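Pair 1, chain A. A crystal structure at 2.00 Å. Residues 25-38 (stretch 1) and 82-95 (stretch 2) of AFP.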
# COMPACT_ATOMS: atom_id res chain seq x y z
N LEU A 25 22.19 15.13 26.00
CA LEU A 25 21.81 14.36 24.82
C LEU A 25 22.99 13.92 23.95
O LEU A 25 22.92 12.91 23.26
CB LEU A 25 20.80 15.13 24.01
CG LEU A 25 19.43 15.18 24.72
CD1 LEU A 25 18.44 15.93 23.78
CD2 LEU A 25 18.85 13.84 25.08
N THR A 26 24.07 14.68 23.99
CA THR A 26 25.27 14.30 23.23
C THR A 26 25.81 12.88 23.48
O THR A 26 26.17 12.20 22.49
CB THR A 26 26.40 15.37 23.33
OG1 THR A 26 25.86 16.61 22.91
CG2 THR A 26 27.57 15.01 22.48
N PRO A 27 25.88 12.42 24.76
CA PRO A 27 26.39 11.04 25.01
C PRO A 27 25.38 10.03 24.46
O PRO A 27 25.74 8.94 24.00
CB PRO A 27 26.42 10.95 26.56
CG PRO A 27 26.60 12.45 27.02
CD PRO A 27 25.71 13.17 26.02
N VAL A 28 24.12 10.40 24.46
CA VAL A 28 23.11 9.56 23.80
C VAL A 28 23.32 9.41 22.29
O VAL A 28 23.28 8.28 21.75
CB VAL A 28 21.69 10.07 24.15
CG1 VAL A 28 20.61 9.23 23.46
CG2 VAL A 28 21.49 10.03 25.68
N VAL A 29 23.53 10.52 21.59
CA VAL A 29 23.77 10.46 20.17
C VAL A 29 24.97 9.53 19.91
O VAL A 29 24.91 8.67 18.99
CB VAL A 29 24.07 11.87 19.54
CG1 VAL A 29 24.52 11.70 18.08
CG2 VAL A 29 22.81 12.77 19.58
N HIS A 30 26.05 9.69 20.68
CA HIS A 30 27.27 8.90 20.40
C HIS A 30 27.08 7.40 20.66
O HIS A 30 27.55 6.57 19.87
CB HIS A 30 28.49 9.36 21.22
CG HIS A 30 29.06 10.68 20.82
ND1 HIS A 30 29.64 11.55 21.73
CD2 HIS A 30 29.16 11.29 19.61
CE1 HIS A 30 30.10 12.62 21.10
NE2 HIS A 30 29.79 12.50 19.82
N LYS A 31 26.42 7.05 21.76
CA LYS A 31 26.21 5.62 22.07
C LYS A 31 25.19 4.96 21.15
O LYS A 31 25.34 3.81 20.78
CB LYS A 31 25.82 5.44 23.53
CG LYS A 31 27.00 5.85 24.47
CD LYS A 31 26.77 5.34 25.83
CE LYS A 31 28.14 5.29 26.66
NZ LYS A 31 28.69 6.65 26.79
N MET A 32 24.15 5.69 20.78
CA MET A 32 23.19 5.17 19.82
C MET A 32 23.78 4.97 18.43
O MET A 32 23.45 4.02 17.77
CB MET A 32 22.03 6.09 19.75
CG MET A 32 21.06 5.98 20.98
SD MET A 32 20.53 4.27 21.39
CE MET A 32 21.32 4.13 22.93
N GLN A 33 24.64 5.88 17.99
CA GLN A 33 25.23 5.79 16.68
C GLN A 33 26.30 4.67 16.69
O GLN A 33 26.44 3.98 15.66
CB GLN A 33 25.83 7.16 16.28
CG GLN A 33 26.31 7.29 14.85
CD GLN A 33 25.19 7.01 13.83
OE1 GLN A 33 25.16 5.94 13.22
NE2 GLN A 33 24.28 7.96 13.66
N ALA A 34 27.06 4.53 17.80
CA ALA A 34 27.99 3.38 18.01
C ALA A 34 27.24 2.01 17.95
O ALA A 34 27.73 1.06 17.32
CB ALA A 34 28.74 3.49 19.35
N LEU A 35 26.04 1.95 18.56
CA LEU A 35 25.19 0.78 18.54
C LEU A 35 24.70 0.42 17.13
O LEU A 35 24.59 -0.77 16.81
CB LEU A 35 24.03 0.99 19.49
CG LEU A 35 23.19 -0.26 19.76
CD1 LEU A 35 24.06 -1.28 20.44
CD2 LEU A 35 21.77 -0.02 20.49
N VAL A 36 24.49 1.42 16.25
CA VAL A 36 24.21 1.13 14.83
C VAL A 36 25.40 0.31 14.22
O VAL A 36 25.20 -0.75 13.57
CB VAL A 36 23.99 2.44 14.00
CG1 VAL A 36 24.07 2.12 12.51
CG2 VAL A 36 22.60 3.09 14.33
N VAL A 37 26.63 0.80 14.43
CA VAL A 37 27.78 0.20 13.80
C VAL A 37 28.15 -1.16 14.44
O VAL A 37 28.33 -2.17 13.73
CB VAL A 37 29.02 1.15 13.82
CG1 VAL A 37 30.27 0.38 13.36
CG2 VAL A 37 28.74 2.41 12.92
N ASN A 38 28.25 -1.18 15.77
CA ASN A 38 28.56 -2.42 16.47
C ASN A 38 27.43 -3.47 16.40
O ASN A 38 27.70 -4.67 16.53
CB ASN A 38 28.99 -2.10 17.92
CG ASN A 38 30.23 -1.25 17.96
OD1 ASN A 38 31.14 -1.47 17.15
ND2 ASN A 38 30.30 -0.25 18.89
N PRO A 82 25.70 22.83 17.56
CA PRO A 82 26.22 21.81 16.64
C PRO A 82 26.39 20.49 17.37
O PRO A 82 26.28 20.42 18.58
CB PRO A 82 27.56 22.39 16.17
CG PRO A 82 28.03 23.27 17.36
CD PRO A 82 26.73 23.84 17.93
N ILE A 83 26.58 19.40 16.64
CA ILE A 83 26.85 18.14 17.30
C ILE A 83 28.06 17.61 16.57
O ILE A 83 28.14 17.73 15.33
CB ILE A 83 25.59 17.15 17.21
CG1 ILE A 83 25.96 15.71 17.59
CG2 ILE A 83 25.02 17.05 15.82
CD1 ILE A 83 25.92 15.47 19.05
N ASP A 84 29.02 17.06 17.32
CA ASP A 84 30.14 16.38 16.72
C ASP A 84 30.00 14.84 16.79
O ASP A 84 30.49 14.20 17.73
CB ASP A 84 31.47 16.83 17.37
CG ASP A 84 32.68 16.21 16.68
OD1 ASP A 84 32.49 15.49 15.64
OD2 ASP A 84 33.82 16.43 17.15
N SER A 85 29.36 14.21 15.81
CA SER A 85 29.46 12.75 15.77
C SER A 85 30.11 12.21 14.49
O SER A 85 29.61 11.24 13.88
CB SER A 85 28.16 12.00 16.12
OG SER A 85 27.15 12.36 15.22
N ARG A 86 31.23 12.83 14.11
CA ARG A 86 32.17 12.22 13.17
C ARG A 86 32.63 10.87 13.76
O ARG A 86 32.68 10.71 14.99
CB ARG A 86 33.38 13.12 12.96
CG ARG A 86 33.07 14.42 12.20
CD ARG A 86 34.20 15.41 12.21
NE ARG A 86 34.65 15.72 13.57
CZ ARG A 86 35.84 16.22 13.84
NH1 ARG A 86 36.69 16.50 12.86
NH2 ARG A 86 36.19 16.43 15.07
N VAL A 87 32.94 9.93 12.87
CA VAL A 87 33.52 8.65 13.27
C VAL A 87 34.65 8.80 14.32
O VAL A 87 34.68 8.08 15.34
CB VAL A 87 34.08 7.93 12.02
CG1 VAL A 87 34.89 6.73 12.43
CG2 VAL A 87 32.91 7.50 11.09
N SER A 88 35.55 9.74 14.11
CA SER A 88 36.73 9.88 15.01
C SER A 88 36.32 10.21 16.46
O SER A 88 36.76 9.55 17.38
CB SER A 88 37.71 10.91 14.48
OG SER A 88 37.08 12.19 14.41
N THR A 89 35.43 11.19 16.62
CA THR A 89 34.92 11.63 17.89
C THR A 89 34.13 10.49 18.59
O THR A 89 34.37 10.19 19.80
CB THR A 89 33.99 12.86 17.66
OG1 THR A 89 34.68 13.85 16.89
CG2 THR A 89 33.53 13.55 19.00
N MET A 90 33.20 9.90 17.85
CA MET A 90 32.42 8.74 18.31
C MET A 90 33.25 7.56 18.82
O MET A 90 32.93 7.01 19.86
CB MET A 90 31.44 8.28 17.21
CG MET A 90 30.71 6.99 17.58
SD MET A 90 29.61 6.43 16.30
CE MET A 90 30.74 5.65 15.11
N ALA A 91 34.28 7.17 18.08
CA ALA A 91 35.28 6.18 18.52
C ALA A 91 36.00 6.57 19.82
O ALA A 91 36.19 5.70 20.72
CB ALA A 91 36.32 5.96 17.45
N GLU A 92 36.40 7.85 19.95
CA GLU A 92 36.98 8.33 21.21
C GLU A 92 36.01 8.26 22.40
O GLU A 92 36.46 8.12 23.49
CB GLU A 92 37.44 9.79 21.10
CG GLU A 92 38.78 10.03 20.38
CD GLU A 92 38.87 11.43 19.69
OE1 GLU A 92 37.96 12.29 19.91
OE2 GLU A 92 39.85 11.67 18.94
N LYS A 93 34.69 8.39 22.18
CA LYS A 93 33.74 8.54 23.29
C LYS A 93 33.04 7.24 23.59
O LYS A 93 32.13 7.20 24.40
CB LYS A 93 32.67 9.64 23.02
CG LYS A 93 33.17 11.12 22.96
CD LYS A 93 33.88 11.43 24.23
CE LYS A 93 34.88 12.54 24.09
NZ LYS A 93 34.29 13.82 24.54
N THR A 94 33.46 6.15 22.97
CA THR A 94 32.58 5.02 22.96
C THR A 94 33.38 3.73 22.95
O THR A 94 34.51 3.73 22.48
CB THR A 94 31.71 5.17 21.64
OG1 THR A 94 30.34 5.13 21.97
CG2 THR A 94 32.10 4.21 20.60
N SER A 95 32.81 2.63 23.45
CA SER A 95 33.56 1.35 23.45
C SER A 95 32.61 0.19 23.33
O SER A 95 31.46 0.33 23.69
CB SER A 95 34.43 1.23 24.73
OG SER A 95 33.62 0.95 25.85

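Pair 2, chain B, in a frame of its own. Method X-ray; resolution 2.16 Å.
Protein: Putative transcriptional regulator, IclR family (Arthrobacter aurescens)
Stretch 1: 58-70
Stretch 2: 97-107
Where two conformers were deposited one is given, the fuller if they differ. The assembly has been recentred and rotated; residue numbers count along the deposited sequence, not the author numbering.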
# COMPACT_ATOMS: atom_id res chain seq x y z
N GLU B 58 -10.83 0.66 -3.11
CA GLU B 58 -11.19 1.92 -2.46
C GLU B 58 -9.99 2.84 -2.55
O GLU B 58 -8.85 2.46 -2.25
CB GLU B 58 -11.56 1.69 -0.99
CG GLU B 58 -12.84 0.80 -0.87
CD GLU B 58 -13.14 0.32 0.54
OE1 GLU B 58 -13.82 1.05 1.28
OE2 GLU B 58 -12.71 -0.81 0.91
N ALA B 59 -10.27 4.04 -3.00
CA ALA B 59 -9.26 5.07 -3.18
C ALA B 59 -8.40 5.26 -1.94
O ALA B 59 -7.18 5.43 -2.03
CB ALA B 59 -9.93 6.38 -3.62
N LEU B 60 -9.03 5.20 -0.77
CA LEU B 60 -8.34 5.56 0.46
C LEU B 60 -7.50 4.42 1.04
O LEU B 60 -6.72 4.63 1.97
CB LEU B 60 -9.29 6.20 1.46
CG LEU B 60 -9.75 7.62 1.06
CD1 LEU B 60 -10.65 8.25 2.12
CD2 LEU B 60 -8.55 8.56 0.79
N SER B 61 -7.66 3.24 0.45
CA SER B 61 -6.82 2.07 0.74
C SER B 61 -5.35 2.43 0.45
O SER B 61 -5.01 2.90 -0.64
CB SER B 61 -7.29 0.88 -0.09
OG SER B 61 -6.60 -0.31 0.22
N SER B 62 -4.49 2.24 1.45
CA SER B 62 -3.08 2.64 1.35
C SER B 62 -2.42 2.11 0.09
O SER B 62 -1.76 2.84 -0.65
CB SER B 62 -2.31 2.12 2.56
OG SER B 62 -2.61 2.91 3.68
N SER B 63 -2.60 0.81 -0.10
CA SER B 63 -2.11 0.07 -1.25
C SER B 63 -2.55 0.71 -2.58
O SER B 63 -1.77 0.82 -3.54
CB SER B 63 -2.69 -1.33 -1.12
OG SER B 63 -2.19 -2.20 -2.09
N VAL B 64 -3.80 1.13 -2.61
CA VAL B 64 -4.43 1.68 -3.80
C VAL B 64 -3.83 3.08 -4.05
O VAL B 64 -3.50 3.41 -5.19
CB VAL B 64 -5.96 1.72 -3.66
CG1 VAL B 64 -6.61 2.52 -4.81
CG2 VAL B 64 -6.50 0.29 -3.65
N GLN B 65 -3.63 3.86 -2.97
CA GLN B 65 -3.02 5.19 -3.08
C GLN B 65 -1.64 5.10 -3.73
O GLN B 65 -1.33 5.87 -4.66
CB GLN B 65 -2.87 5.87 -1.72
CG GLN B 65 -4.18 6.37 -1.09
CD GLN B 65 -3.96 6.95 0.32
OE1 GLN B 65 -3.25 7.95 0.50
NE2 GLN B 65 -4.57 6.31 1.32
N VAL B 66 -0.83 4.16 -3.24
CA VAL B 66 0.55 3.96 -3.74
C VAL B 66 0.54 3.69 -5.26
O VAL B 66 1.26 4.36 -6.03
CB VAL B 66 1.20 2.80 -2.99
CG1 VAL B 66 2.47 2.34 -3.65
CG2 VAL B 66 1.46 3.22 -1.58
N PHE B 67 -0.28 2.74 -5.70
CA PHE B 67 -0.36 2.47 -7.13
C PHE B 67 -0.91 3.63 -7.97
O PHE B 67 -0.44 3.89 -9.06
CB PHE B 67 -1.14 1.18 -7.41
CG PHE B 67 -0.44 -0.04 -6.93
CD1 PHE B 67 0.84 -0.36 -7.40
CD2 PHE B 67 -1.05 -0.87 -6.00
CE1 PHE B 67 1.51 -1.49 -6.95
CE2 PHE B 67 -0.38 -2.03 -5.55
CZ PHE B 67 0.90 -2.35 -6.04
N LEU B 68 -1.92 4.32 -7.48
CA LEU B 68 -2.46 5.43 -8.25
C LEU B 68 -1.44 6.59 -8.39
O LEU B 68 -1.50 7.36 -9.35
CB LEU B 68 -3.79 5.89 -7.66
CG LEU B 68 -4.97 4.91 -7.83
CD1 LEU B 68 -6.22 5.49 -7.19
CD2 LEU B 68 -5.25 4.64 -9.28
N ALA B 69 -0.51 6.71 -7.44
CA ALA B 69 0.62 7.64 -7.59
C ALA B 69 1.48 7.32 -8.82
O ALA B 69 2.12 8.21 -9.39
CB ALA B 69 1.48 7.69 -6.32
N SER B 70 1.47 6.07 -9.27
CA SER B 70 2.22 5.69 -10.47
C SER B 70 1.46 5.96 -11.77
O SER B 70 2.05 5.89 -12.84
CB SER B 70 2.62 4.21 -10.45
OG SER B 70 1.50 3.39 -10.79
N ALA B 97 -7.83 17.17 -4.05
CA ALA B 97 -7.27 16.85 -2.73
C ALA B 97 -6.65 15.45 -2.76
O ALA B 97 -5.56 15.22 -2.21
CB ALA B 97 -8.32 16.94 -1.65
N TYR B 98 -7.35 14.50 -3.41
CA TYR B 98 -6.90 13.12 -3.46
C TYR B 98 -5.59 13.01 -4.23
O TYR B 98 -4.68 12.30 -3.82
CB TYR B 98 -7.96 12.19 -4.06
CG TYR B 98 -7.50 10.74 -4.08
CD1 TYR B 98 -7.58 9.94 -2.94
CD2 TYR B 98 -6.97 10.19 -5.24
CE1 TYR B 98 -7.15 8.62 -2.96
CE2 TYR B 98 -6.54 8.87 -5.27
CZ TYR B 98 -6.63 8.10 -4.14
OH TYR B 98 -6.21 6.80 -4.19
N LEU B 99 -5.50 13.75 -5.33
CA LEU B 99 -4.28 13.82 -6.14
C LEU B 99 -3.09 14.39 -5.36
O LEU B 99 -1.97 13.90 -5.53
CB LEU B 99 -4.51 14.64 -7.42
CG LEU B 99 -5.30 13.93 -8.53
CD1 LEU B 99 -5.73 14.87 -9.71
CD2 LEU B 99 -4.56 12.73 -9.07
N LEU B 100 -3.34 15.41 -4.53
CA LEU B 100 -2.31 15.98 -3.67
C LEU B 100 -1.91 14.97 -2.61
O LEU B 100 -0.72 14.81 -2.32
CB LEU B 100 -2.79 17.28 -3.00
CG LEU B 100 -1.94 18.01 -1.94
CD1 LEU B 100 -0.46 18.19 -2.35
CD2 LEU B 100 -2.53 19.36 -1.58
N ARG B 101 -2.90 14.26 -2.08
CA ARG B 101 -2.65 13.22 -1.10
C ARG B 101 -1.72 12.13 -1.67
O ARG B 101 -0.88 11.57 -0.97
CB ARG B 101 -3.99 12.65 -0.62
CG ARG B 101 -3.93 11.93 0.69
CD ARG B 101 -5.10 10.95 0.79
NE ARG B 101 -4.92 10.03 1.91
CZ ARG B 101 -5.61 10.05 3.05
NH1 ARG B 101 -6.56 10.95 3.25
NH2 ARG B 101 -5.34 9.16 3.99
N LEU B 102 -1.86 11.86 -2.96
CA LEU B 102 -0.97 10.94 -3.67
C LEU B 102 0.47 11.47 -3.70
O LEU B 102 1.40 10.77 -3.27
CB LEU B 102 -1.50 10.66 -5.10
CG LEU B 102 -2.87 9.97 -5.22
CD1 LEU B 102 -3.09 9.53 -6.63
CD2 LEU B 102 -3.03 8.76 -4.23
N LYS B 103 0.65 12.71 -4.14
CA LYS B 103 1.99 13.30 -4.19
C LYS B 103 2.63 13.35 -2.81
O LYS B 103 3.82 13.07 -2.67
CB LYS B 103 1.96 14.71 -4.81
CG LYS B 103 1.95 14.72 -6.36
CD LYS B 103 1.61 16.12 -6.90
CE LYS B 103 1.09 16.06 -8.33
NZ LYS B 103 -0.06 16.97 -8.48
N GLU B 104 1.84 13.67 -1.78
CA GLU B 104 2.38 13.72 -0.42
C GLU B 104 2.88 12.36 0.05
O GLU B 104 3.85 12.27 0.79
CB GLU B 104 1.36 14.32 0.55
CG GLU B 104 1.14 15.83 0.27
CD GLU B 104 0.15 16.49 1.21
OE1 GLU B 104 -0.80 15.81 1.65
OE2 GLU B 104 0.33 17.69 1.50
N SER B 105 2.23 11.30 -0.42
CA SER B 105 2.63 9.98 0.00
C SER B 105 3.98 9.61 -0.61
O SER B 105 4.81 8.99 0.04
CB SER B 105 1.54 8.97 -0.31
OG SER B 105 1.41 8.77 -1.71
N MSE B 106 4.21 10.03 -1.85
CA MSE B 106 5.48 9.78 -2.53
C MSE B 106 6.61 10.51 -1.82
O MSE B 106 7.69 9.94 -1.63
CB MSE B 106 5.41 10.22 -4.00
CG MSE B 106 4.55 9.31 -4.90
SE MSE B 106 5.10 7.39 -4.93
CE MSE B 106 3.83 6.61 -3.57
N GLU B 107 6.37 11.75 -1.42
CA GLU B 107 7.38 12.52 -0.71
C GLU B 107 7.56 12.05 0.74
O GLU B 107 8.66 12.14 1.28
CB GLU B 107 7.08 14.03 -0.79
CG GLU B 107 6.98 14.57 -2.24
CD GLU B 107 8.26 15.24 -2.75
OE1 GLU B 107 8.51 16.42 -2.39
OE2 GLU B 107 9.01 14.61 -3.53

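The sharpest difference between the two contacts lies at the matched pair R86(A) and Y98(B). In pair 1, R86(A) is the N-cap residue, whose CA-to-CB bond points away and whose side chain makes no contact with stretch 1; its NE instead forms a salt bridge with OD1 of D84(A), 3.0 Å away. In pair 2 the matching residue, Y98(B), lies within a helix already under way, points toward stretch 1 and has 93 Å² of its surface covered by that stretch, the largest share of any residue in pair 2. Its OH donates a hydrogen bond to O of A59(B) at 2.7 Å, while CD1 of L68(B) approaches the ring edge, 3.9 Å from CE2 of Y98(B).

Around this difference the backbones agree closely. Two helices cross almost at right angles, at -98° in pair 1 and -89° in pair 2, with axes 9.6 and 9.0 Å apart at closest approach, and fourteen central residues superpose at 0.8 Å. Three matched positions take part in both contacts: H30(A), A34(A) and M90(A), matched by Q65(B), A69(B) and L102(B).

H30(A) and Q65(B) solve the same polar problem with different partners. Both point sideways from the backbone, adopt the m rotamer at chi1 and bring their ends nearer the other stretch. The imidazole of H30(A) donates from NE2 to O of D84(A), at 2.8 Å and a nearly straight 172°, thereby fastening the helix to the loop before helix 87-92. Q65(B) accepts instead: NE of R101(B) lies 3.0 Å from its OE1. R101(B) matches T89(A), whose shorter side chain only touches the imidazole, CG2 standing 4.0 Å from NE2 of H30(A), and whose OG1 bonds to OD2 of D84(A) at 2.7 Å.

Near the crossing, both pairs pack an alanine against an apolar side chain. M90(A), extended through chi1 and chi2, brings SD to 3.5 Å from N of A34(A) and 3.7 Å from CG of Q33(A). L102(B), in the m rotamer at chi1, has its CB 4.4 Å from CB of A69(B), and sets CD1 3.8 Å from CB of L68(B), the counterpart of Q33(A), and CD2 3.4 Å from O of Q65(B).

Four residues after M90(A) and L102(B), T94(A), already past its helix, and M106(B), a selenomethionine still within its own, cover the alanines: OG1 of T94(A) lies 3.5 Å from CB of A34(A), and CG of M106(B) 3.8 Å from CB of A69(B). The general lesson is that a small residue can fill the same place in two near-perpendicular crossings while the side chains around it differ in chemistry.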